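Local structure of peptide chain release factor subunit 1 (Aeropyrum pernix, 3AGK) at residues R73-A78 with K105-F109. The protein probably directs termination of translation at the stop codons UAA, UAG and UGA, as a release factor of the eukaryotic RF1 family. Sequence-based numbering, arbitrary orientation.
Sequences RALSAA and KFECF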
# COMPACT_ATOMS: atom_id res chain seq x y z
N ARG A 73 9.62 -28.55 -12.60
CA ARG A 73 10.64 -27.69 -13.17
C ARG A 73 11.08 -26.56 -12.23
O ARG A 73 12.27 -26.28 -12.09
CB ARG A 73 10.16 -27.08 -14.48
CG ARG A 73 11.22 -26.20 -15.13
CD ARG A 73 10.58 -25.24 -16.10
NE ARG A 73 11.53 -24.74 -17.09
CZ ARG A 73 11.20 -23.90 -18.06
NH1 ARG A 73 9.95 -23.45 -18.15
NH2 ARG A 73 12.12 -23.49 -18.93
N ALA A 74 10.11 -25.91 -11.59
CA ALA A 74 10.41 -24.83 -10.65
C ALA A 74 11.11 -25.36 -9.41
O ALA A 74 12.07 -24.77 -8.93
CB ALA A 74 9.14 -24.10 -10.26
N LEU A 75 10.63 -26.49 -8.89
CA LEU A 75 11.27 -27.17 -7.77
C LEU A 75 12.73 -27.51 -8.07
O LEU A 75 13.62 -27.30 -7.23
CB LEU A 75 10.50 -28.45 -7.44
CG LEU A 75 9.71 -28.62 -6.14
CD1 LEU A 75 9.53 -27.34 -5.37
CD2 LEU A 75 8.36 -29.26 -6.43
N SER A 76 12.99 -28.05 -9.26
CA SER A 76 14.36 -28.41 -9.63
C SER A 76 15.24 -27.19 -9.71
O SER A 76 16.41 -27.22 -9.31
CB SER A 76 14.38 -29.13 -10.97
OG SER A 76 13.50 -30.23 -10.92
N ALA A 77 14.67 -26.10 -10.22
CA ALA A 77 15.42 -24.86 -10.35
C ALA A 77 15.82 -24.35 -8.98
O ALA A 77 16.97 -23.96 -8.77
CB ALA A 77 14.61 -23.82 -11.10
N ALA A 78 14.89 -24.38 -8.03
CA ALA A 78 15.18 -23.94 -6.68
C ALA A 78 16.25 -24.83 -6.01
O ALA A 78 17.18 -24.31 -5.35
CB ALA A 78 13.91 -23.87 -5.85
N LYS A 105 9.36 -17.74 -20.97
CA LYS A 105 9.36 -16.83 -19.83
C LYS A 105 9.58 -17.55 -18.49
O LYS A 105 8.70 -17.54 -17.62
CB LYS A 105 8.07 -16.00 -19.81
CG LYS A 105 6.82 -16.75 -20.26
CD LYS A 105 5.58 -15.85 -20.28
CE LYS A 105 5.71 -14.72 -21.31
NZ LYS A 105 4.53 -13.81 -21.29
N PHE A 106 10.75 -18.16 -18.32
CA PHE A 106 11.09 -18.84 -17.07
C PHE A 106 12.28 -18.20 -16.33
O PHE A 106 13.31 -17.88 -16.93
CB PHE A 106 11.39 -20.32 -17.32
CG PHE A 106 11.82 -21.07 -16.08
CD1 PHE A 106 10.91 -21.77 -15.32
CD2 PHE A 106 13.15 -21.04 -15.68
CE1 PHE A 106 11.30 -22.45 -14.19
CE2 PHE A 106 13.55 -21.71 -14.54
CZ PHE A 106 12.62 -22.42 -13.79
N GLU A 107 12.13 -18.05 -15.01
CA GLU A 107 13.17 -17.45 -14.19
C GLU A 107 13.17 -17.91 -12.74
O GLU A 107 12.14 -18.30 -12.20
CB GLU A 107 13.05 -15.93 -14.22
CG GLU A 107 13.99 -15.26 -15.19
CD GLU A 107 14.71 -14.10 -14.56
OE1 GLU A 107 15.17 -14.25 -13.40
OE2 GLU A 107 14.82 -13.04 -15.21
N CYS A 108 14.33 -17.84 -12.10
CA CYS A 108 14.46 -18.17 -10.69
C CYS A 108 15.10 -17.02 -9.93
O CYS A 108 16.32 -16.91 -9.90
CB CYS A 108 15.32 -19.42 -10.52
SG CYS A 108 14.97 -20.37 -9.02
N PHE A 109 14.29 -16.16 -9.31
CA PHE A 109 14.83 -15.04 -8.54
C PHE A 109 15.38 -15.56 -7.22
O PHE A 109 14.74 -16.38 -6.56
CB PHE A 109 13.77 -13.96 -8.29
CG PHE A 109 13.08 -13.48 -9.54
CD1 PHE A 109 12.04 -14.20 -10.10
CD2 PHE A 109 13.49 -12.31 -10.17
CE1 PHE A 109 11.41 -13.77 -11.26
CE2 PHE A 109 12.87 -11.86 -11.32
CZ PHE A 109 11.82 -12.59 -11.87
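In the N-terminal domain of this eRF1-family release factor, helix 65-82 packs across one face of a four-stranded antiparallel sheet, and this contact joins the helix to edge strand 107-111, one of the two outermost, and the residues leading into it. Along the extended residues 106-108, the CA-to-CB bonds of Phe106 and Cys108 point toward the helix and that of Glu107 points away, while the side chain of Phe109 packs against Leu20 and Leu24 of helix 14-24.

Stacking holds the more exposed end. Arg73, its chain extended with the first three chi angles all t, lays its guanidinium over one face of the Phe106 ring, the planes inclined by 24°; CZ of Arg73 lies 3.9 Å from the ring centroid of Phe106 but 33° off the normal, an off-centre cation-pi contact.

Apolar packing fills the rest. The edge of the Phe106 ring faces Ala74 CA and the methyl of Ala77, a residue about one helical turn on from Arg73, with Ala77 CB 3.6 Å from Phe106 CZ. The CA atoms of Ala77 and Cys108 lie 6.8 Å apart, a close approach consistent with the small methyl side chain of Ala77. Cys108 is bound in a disulfide to Cys97, so the sulfur that touches the helix also cross-links strands 107-111 and 93-98: Cys108 SG lies 4.0 Å from Ala77 CB and 4.1 Å from Ala78 N.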